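Local coordinates for RabGDI protein (Plasmodium falciparum 3D7, PDB 3P1W) that probably acts as a Rab GDP-dissociation inhibitor, holding Rab GTPases in their GDP-bound form during vesicle transport, at residues Thr65-Tyr68 against Asn69-Pro73; Tyr188-Thr191 against Met192-Tyr196; Leu201-Leu204 against Thr205-Phe208. All coordinates share one frame; numbering follows the deposited sequence.

Contact 1: residues Thr65-Tyr68 against Asn69-Pro73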
loop_
_atom_site.group_PDB
_atom_site.type_symbol
_atom_site.label_atom_id
_atom_site.label_comp_id
_atom_site.label_asym_id
_atom_site.label_seq_id
_atom_site.Cartn_x
_atom_site.Cartn_y
_atom_site.Cartn_z
ATOM N N THR A 65 -9.594 8.613 -20.894
ATOM C CA THR A 65 -10.357 7.711 -21.753
ATOM C C THR A 65 -10.622 6.394 -21.052
ATOM O O THR A 65 -11.741 5.892 -21.044
ATOM C CB THR A 65 -9.637 7.470 -23.078
ATOM O OG1 THR A 65 -9.586 8.705 -23.789
ATOM C CG2 THR A 65 -10.347 6.409 -23.934
ATOM N N ASN A 66 -9.594 5.839 -20.437
ATOM C CA ASN A 66 -9.738 4.526 -19.874
ATOM C C ASN A 66 -10.474 4.561 -18.545
ATOM O O ASN A 66 -11.232 3.660 -18.274
ATOM C CB ASN A 66 -8.401 3.794 -19.851
ATOM C CG ASN A 66 -7.962 3.386 -21.252
ATOM O OD1 ASN A 66 -8.744 2.817 -22.032
ATOM N ND2 ASN A 66 -6.732 3.700 -21.594
ATOM N N LEU A 67 -10.330 5.644 -17.776
ATOM C CA LEU A 67 -11.063 5.792 -16.522
ATOM C C LEU A 67 -12.551 5.807 -16.846
ATOM O O LEU A 67 -13.348 5.077 -16.245
ATOM C CB LEU A 67 -10.634 7.080 -15.819
ATOM C CG LEU A 67 -11.166 7.393 -14.446
ATOM C CD1 LEU A 67 -10.638 6.353 -13.435
ATOM C CD2 LEU A 67 -10.781 8.825 -14.053
ATOM N N TYR A 68 -12.914 6.610 -17.853
ATOM C CA TYR A 68 -14.308 6.746 -18.239
ATOM C C TYR A 68 -14.840 5.484 -18.902
ATOM O O TYR A 68 -15.965 5.077 -18.632
ATOM C CB TYR A 68 -14.524 8.017 -19.117
ATOM C CG TYR A 68 -14.881 9.237 -18.286
ATOM C CD1 TYR A 68 -13.908 9.924 -17.553
ATOM C CD2 TYR A 68 -16.195 9.674 -18.192
ATOM C CE1 TYR A 68 -14.239 11.010 -16.736
ATOM C CE2 TYR A 68 -16.527 10.764 -17.396
ATOM C CZ TYR A 68 -15.549 11.422 -16.670
ATOM O OH TYR A 68 -15.881 12.496 -15.891
ATOM N N ASN A 69 -14.044 4.847 -19.757
ATOM C CA ASN A 69 -14.489 3.607 -20.399
ATOM C C ASN A 69 -14.771 2.536 -19.365
ATOM O O ASN A 69 -15.697 1.720 -19.534
ATOM C CB ASN A 69 -13.460 3.085 -21.420
ATOM C CG ASN A 69 -13.507 3.837 -22.756
ATOM O OD1 ASN A 69 -14.380 4.678 -22.989
ATOM N ND2 ASN A 69 -12.551 3.538 -23.636
ATOM N N THR A 70 -13.952 2.531 -18.311
ATOM C CA THR A 70 -14.011 1.502 -17.276
ATOM C C THR A 70 -15.169 1.698 -16.318
ATOM O O THR A 70 -15.869 0.754 -16.019
ATOM C CB THR A 70 -12.671 1.434 -16.478
ATOM O OG1 THR A 70 -11.613 1.062 -17.377
ATOM C CG2 THR A 70 -12.766 0.440 -15.314
ATOM N N PHE A 71 -15.376 2.927 -15.868
ATOM C CA PHE A 71 -16.352 3.229 -14.835
ATOM C C PHE A 71 -17.615 3.938 -15.327
ATOM O O PHE A 71 -18.646 3.830 -14.690
ATOM C CB PHE A 71 -15.717 4.161 -13.822
ATOM C CG PHE A 71 -14.652 3.506 -12.946
ATOM C CD1 PHE A 71 -15.011 2.848 -11.778
ATOM C CD2 PHE A 71 -13.321 3.577 -13.285
ATOM C CE1 PHE A 71 -14.011 2.268 -10.946
ATOM C CE2 PHE A 71 -12.338 3.017 -12.481
ATOM C CZ PHE A 71 -12.683 2.358 -11.319
ATOM N N LYS A 72 -17.495 4.717 -16.406
ATOM C CA LYS A 72 -18.617 5.542 -16.904
ATOM C C LYS A 72 -18.702 5.449 -18.433
ATOM O O LYS A 72 -18.623 6.445 -19.138
ATOM C CB LYS A 72 -18.469 7.003 -16.465
ATOM C CG LYS A 72 -18.434 7.263 -14.968
ATOM C CD LYS A 72 -18.212 8.723 -14.663
ATOM C CE LYS A 72 -18.100 9.032 -13.162
ATOM N NZ LYS A 72 -19.300 8.547 -12.404
ATOM N N PRO A 73 -18.849 4.231 -18.958
ATOM C CA PRO A 73 -18.798 3.970 -20.372
ATOM C C PRO A 73 -19.921 4.605 -21.182
ATOM O O PRO A 73 -19.793 4.680 -22.390
ATOM C CB PRO A 73 -18.891 2.440 -20.452
ATOM C CG PRO A 73 -19.613 2.054 -19.263
ATOM C CD PRO A 73 -19.016 2.978 -18.204
#
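Thr70 and Asn66, one helical turn apart, meet in a contact local to the short helix 64-71, which runs beside strand 405-418 at the periphery of the molecule. The bonding here shows how a threonine can turn back onto its own helix. Asn66 O takes two bonds from Thr70, one from the backbone N and one from the hydroxyl OG1 at 2.8 Å, and the donors arrive from opposite faces of the carbonyl plane. The hydroxyl can do this because OG1 lies anti to the carbonyl carbon of its own residue (chi1 -63°), which leaves it beside the backbone N. Routine helical bonds join Asn69 N to Thr65 O and Phe71 N to Leu67 O.

On the inward side, Leu67 sends CD1 to the CE2 corner of the Phe71 ring at 3.9 Å, while Leu67 O lies at the edge of the same ring, in its plane, 3.3 Å from Phe71 CD2. Leu67 also touches Phe409 of the strand. Farther round, the Lys72 chain passes obliquely by the Tyr68 ring, with Lys72 CD 3.8 Å from Tyr68 CE2. The Lys72 ammonium goes on to Lys408 O and makes a cation-pi contact with Phe409. On the outer side Thr65 and Asn69 lie alongside each other, Thr65 CG2 3.6 Å from Asn69 ND2, and Thr65 OG1 bonds to Asn84.

The chemistry is thus divided: Thr70 spends its hydroxyl within the helix, whereas Lys72, the first residue to leave helical geometry, carries its aliphatic stem past Tyr68 and its charge to the neighbouring strand.

Contact 2: residues Tyr188-Thr191 against Met192-Tyr196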
loop_
_atom_site.group_PDB
_atom_site.type_symbol
_atom_site.label_atom_id
_atom_site.label_comp_id
_atom_site.label_asym_id
_atom_site.label_seq_id
_atom_site.Cartn_x
_atom_site.Cartn_y
_atom_site.Cartn_z
ATOM N N TYR A 188 12.045 -6.533 25.222
ATOM C CA TYR A 188 11.778 -7.933 24.862
ATOM C C TYR A 188 10.866 -8.625 25.865
ATOM O O TYR A 188 10.231 -9.618 25.529
ATOM C CB TYR A 188 13.089 -8.716 24.695
ATOM C CG TYR A 188 13.960 -8.091 23.639
ATOM C CD1 TYR A 188 13.810 -8.430 22.296
ATOM C CD2 TYR A 188 14.895 -7.117 23.976
ATOM C CE1 TYR A 188 14.593 -7.830 21.321
ATOM C CE2 TYR A 188 15.678 -6.515 23.013
ATOM C CZ TYR A 188 15.525 -6.874 21.691
ATOM O OH TYR A 188 16.303 -6.262 20.738
ATOM N N LYS A 189 10.784 -8.080 27.076
ATOM C CA LYS A 189 9.963 -8.651 28.143
ATOM C C LYS A 189 8.679 -7.841 28.340
ATOM O O LYS A 189 7.594 -8.410 28.487
ATOM C CB LYS A 189 10.768 -8.732 29.452
ATOM N N LEU A 190 8.791 -6.514 28.325
ATOM C CA LEU A 190 7.615 -5.658 28.451
ATOM C C LEU A 190 6.863 -5.586 27.128
ATOM O O LEU A 190 7.469 -5.639 26.048
ATOM C CB LEU A 190 8.014 -4.247 28.880
ATOM C CG LEU A 190 8.769 -4.084 30.206
ATOM C CD1 LEU A 190 8.891 -2.610 30.525
ATOM C CD2 LEU A 190 8.087 -4.831 31.344
ATOM N N THR A 191 5.542 -5.449 27.225
ATOM C CA THR A 191 4.703 -5.233 26.058
ATOM C C THR A 191 4.712 -3.756 25.669
ATOM O O THR A 191 5.107 -2.900 26.455
ATOM C CB THR A 191 3.245 -5.647 26.319
ATOM O OG1 THR A 191 2.666 -4.779 27.295
ATOM C CG2 THR A 191 3.159 -7.099 26.795
ATOM N N MET A 192 4.250 -3.432 24.458
ATOM C CA MET A 192 4.199 -2.021 24.082
ATOM C C MET A 192 3.264 -1.248 25.001
ATOM O O MET A 192 3.509 -0.075 25.282
ATOM C CB MET A 192 3.758 -1.824 22.622
ATOM C CG MET A 192 3.954 -0.378 22.145
ATOM S SD MET A 192 5.686 0.117 22.200
ATOM C CE MET A 192 5.587 1.898 22.216
ATOM N N LEU A 193 2.195 -1.895 25.459
ATOM C CA LEU A 193 1.220 -1.239 26.326
ATOM C C LEU A 193 1.894 -0.808 27.630
ATOM O O LEU A 193 1.660 0.286 28.121
ATOM C CB LEU A 193 0.033 -2.166 26.625
ATOM C CG LEU A 193 -0.988 -1.645 27.650
ATOM C CD1 LEU A 193 -1.637 -0.361 27.173
ATOM C CD2 LEU A 193 -2.039 -2.698 28.003
ATOM N N GLU A 194 2.751 -1.667 28.168
ATOM C CA GLU A 194 3.479 -1.320 29.394
ATOM C C GLU A 194 4.408 -0.128 29.148
ATOM O O GLU A 194 4.554 0.718 30.022
ATOM C CB GLU A 194 4.238 -2.529 29.951
ATOM C CG GLU A 194 3.307 -3.616 30.495
ATOM C CD GLU A 194 4.047 -4.866 30.935
ATOM O OE1 GLU A 194 4.495 -4.919 32.099
ATOM O OE2 GLU A 194 4.168 -5.807 30.129
ATOM N N ILE A 195 4.983 -0.027 27.943
ATOM C CA ILE A 195 5.812 1.136 27.595
ATOM C C ILE A 195 4.971 2.415 27.511
ATOM O O ILE A 195 5.386 3.462 27.995
ATOM C CB ILE A 195 6.561 0.955 26.261
ATOM C CG1 ILE A 195 7.581 -0.185 26.344
ATOM C CG2 ILE A 195 7.256 2.269 25.867
ATOM C CD1 ILE A 195 8.731 0.075 27.322
ATOM N N TYR A 196 3.792 2.334 26.888
ATOM C CA TYR A 196 2.885 3.481 26.847
ATOM C C TYR A 196 2.538 3.956 28.265
ATOM O O TYR A 196 2.636 5.141 28.571
ATOM C CB TYR A 196 1.590 3.135 26.108
ATOM C CG TYR A 196 1.666 3.055 24.590
ATOM C CD1 TYR A 196 2.441 3.945 23.842
ATOM C CD2 TYR A 196 0.906 2.112 23.899
ATOM C CE1 TYR A 196 2.464 3.895 22.430
ATOM C CE2 TYR A 196 0.926 2.044 22.497
ATOM C CZ TYR A 196 1.715 2.925 21.766
ATOM O OH TYR A 196 1.716 2.847 20.376
#
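Thr191 closes an irregular loop and stands at the N-cap of helix 192-198, so the chain changes from extended to helical geometry exactly where Thr191 and Met192 join. Thr191 O already accepts the first turn's bond from Ile195 N at 3.2 Å, and inside the helix Tyr196 N bonds to Met192 O.

The side chains complete the cap in both directions. Thr191 OG1 receives the backbone N-H of Glu194, N to OG1 3.2 Å, along a fairly straight line. It is placed for this by a chi1 of 66°, which sets the hydroxyl between the backbone N and the carbonyl carbon of its own residue. In return the Glu194 carboxylate reaches back along an extended chain, and OE2 accepts from Thr191 N at 3.2 Å in a nearly linear bond (175°). That N-H meets the oxygen from above the carboxylate plane, 44° out of it. A weak bond of 3.4 Å from Thr191 OG1 to Glu194 OE2 joins the two side chains directly.

Leu190 packs beside these bonds. Its CD2 lies 3.7 Å from Glu194 OE1, and its CD1 meets Ile195 CD1 at 4.2 Å, the two aliphatic chains crossing at about a right angle. Ile195 is buried, and with Met192 it leans on Phe167 of helix 158-173 and Ala226 of helix 226-243, so this face of the new helix is covered by its neighbours. Met192 also lays CG over one face of the Tyr196 ring, 3.9 Å above the plane and toward the rim.

The reciprocal bonds between Thr191 and Glu194 constitute a capping box, a classic way of supplying partners to the N-H groups at a helix N-terminus.

Contact 3: residues Leu201-Leu204 against Thr205-Phe208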
loop_
_atom_site.group_PDB
_atom_site.type_symbol
_atom_site.label_atom_id
_atom_site.label_comp_id
_atom_site.label_asym_id
_atom_site.label_seq_id
_atom_site.Cartn_x
_atom_site.Cartn_y
_atom_site.Cartn_z
ATOM N N LEU A 201 0.792 7.807 28.554
ATOM C CA LEU A 201 0.068 8.279 27.362
ATOM C C LEU A 201 -1.405 7.845 27.414
ATOM O O LEU A 201 -1.698 6.722 27.812
ATOM C CB LEU A 201 0.743 7.754 26.092
ATOM C CG LEU A 201 2.202 8.156 25.850
ATOM C CD1 LEU A 201 2.674 7.712 24.481
ATOM C CD2 LEU A 201 2.431 9.663 26.004
ATOM N N CYS A 202 -2.324 8.736 27.009
ATOM C CA CYS A 202 -3.767 8.421 26.979
ATOM C C CYS A 202 -4.207 7.664 25.700
ATOM O O CYS A 202 -3.433 7.526 24.753
ATOM C CB CYS A 202 -4.591 9.700 27.113
ATOM S SG CYS A 202 -4.706 10.645 25.599
ATOM N N GLN A 203 -5.458 7.207 25.698
ATOM C CA GLN A 203 -5.950 6.302 24.682
ATOM C C GLN A 203 -5.890 6.905 23.276
ATOM O O GLN A 203 -5.428 6.248 22.352
ATOM C CB GLN A 203 -7.378 5.822 25.010
ATOM C CG GLN A 203 -7.954 4.798 24.021
ATOM C CD GLN A 203 -6.969 3.673 23.679
ATOM O OE1 GLN A 203 -6.288 3.148 24.566
ATOM N NE2 GLN A 203 -6.887 3.310 22.391
ATOM N N LEU A 204 -6.344 8.147 23.122
ATOM C CA LEU A 204 -6.290 8.832 21.836
ATOM C C LEU A 204 -4.856 8.967 21.328
ATOM O O LEU A 204 -4.600 8.841 20.124
ATOM C CB LEU A 204 -6.984 10.201 21.929
ATOM C CG LEU A 204 -8.518 10.137 22.020
ATOM C CD1 LEU A 204 -9.108 11.505 22.452
ATOM C CD2 LEU A 204 -9.135 9.636 20.711
ATOM N N THR A 205 -3.901 9.161 22.237
ATOM C CA THR A 205 -2.486 9.204 21.841
ATOM C C THR A 205 -2.026 7.857 21.311
ATOM O O THR A 205 -1.390 7.786 20.257
ATOM C CB THR A 205 -1.583 9.615 23.008
ATOM O OG1 THR A 205 -2.097 10.817 23.569
ATOM C CG2 THR A 205 -0.135 9.845 22.533
ATOM N N ILE A 206 -2.365 6.806 22.054
ATOM C CA ILE A 206 -2.094 5.420 21.673
ATOM C C ILE A 206 -2.711 5.118 20.301
ATOM O O ILE A 206 -2.081 4.480 19.446
ATOM C CB ILE A 206 -2.623 4.435 22.754
ATOM C CG1 ILE A 206 -1.754 4.541 24.021
ATOM C CG2 ILE A 206 -2.611 2.998 22.239
ATOM C CD1 ILE A 206 -2.386 3.973 25.297
ATOM N N ASP A 207 -3.927 5.609 20.093
ATOM C CA ASP A 207 -4.612 5.441 18.817
ATOM C C ASP A 207 -3.811 5.934 17.629
ATOM O O ASP A 207 -3.625 5.173 16.668
ATOM C CB ASP A 207 -5.949 6.170 18.823
ATOM C CG ASP A 207 -6.950 5.542 19.747
ATOM O OD1 ASP A 207 -6.708 4.398 20.196
ATOM O OD2 ASP A 207 -7.976 6.220 20.029
ATOM N N PHE A 208 -3.357 7.192 17.646
ATOM C CA PHE A 208 -2.642 7.701 16.462
ATOM C C PHE A 208 -1.220 7.162 16.400
ATOM O O PHE A 208 -0.684 6.952 15.307
ATOM C CB PHE A 208 -2.695 9.234 16.308
ATOM C CG PHE A 208 -1.699 9.994 17.163
ATOM C CD1 PHE A 208 -0.361 10.057 16.804
ATOM C CD2 PHE A 208 -2.122 10.690 18.285
ATOM C CE1 PHE A 208 0.550 10.772 17.580
ATOM C CE2 PHE A 208 -1.220 11.407 19.060
ATOM C CZ PHE A 208 0.112 11.443 18.710
#
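Gln203 and Asp207 supply the side-chain polar bond of this contact, which occupies the opening turns of helix 203-213. Gln203 NE2 donates to Asp207 OD1 at a very short 2.5 Å and a strongly bent angle of 119°, so the exact geometry of the pair is doubtful. The amide and carboxylate planes stand 60° apart, and the two side chains cross at about a right angle. Gln203 gets there by leaving CG anti to the backbone N (chi1 -177°) and then bending at chi2. The second carboxylate oxygen, Asp207 OD2, is bonded to Asn353 ND2.

Backbone bonds carry the helix itself. Ile206 N bonds to Cys202 O, Asp207 N to Gln203 O and Phe208 N to Leu204 O, the last at 3.2 Å. These are the i to i+4 bonds of an alpha-helix, and Cys202 holds the N-cap position from which it starts. Cys202 SG approaches Thr205 OG1 to 3.3 Å across this first turn. Thr205 OG1 itself is bonded to Glu160 OE1, and the same carboxylate oxygen accepts Cys202 N, which ties the start of the helix to helix 158-173.

One contact is carbon to carbon: Leu201 CD1 lies 4.0 Å from Thr205 CG2, the side chains crossing roughly at right angles. The others are van der Waals contacts of carbon groups with oxygens. Ile206 turns its CG1-CD1 branch back to the backbone before the helix, CD1 3.8 Å from Leu201 O and also close to Cys202 O. On the flank, Leu204 CD2 approaches Asp207 OD2 to 3.7 Å, and the ring of Phe208 has Thr205 O 3.6 Å above one face, toward the rim.

Overall arrangement
Contacts 2 and 3 are neighbours, their centres about 15 Å apart, and helices 192-198 and 203-213 follow each other in the chain. They touch directly: Tyr196 O is 3.2 Å from Leu201 N, probably a hydrogen bond, and Tyr196 CD2 packs against Ile206 CG1 at 3.6 Å. Both contacts rest on helix 158-173: Phe167 meets Met192 and Ile195 of contact 2 and Leu201 of contact 3. Contact 1 is remote, across the chain's centre; its centre lies about 50 Å from that of contact 2 and 42 Å from that of contact 3. Contacts 1 and 3 border different strands of one mixed sheet, 405-418 and 117-129, whereas contact 2 packs on helices 158-173 and 226-243.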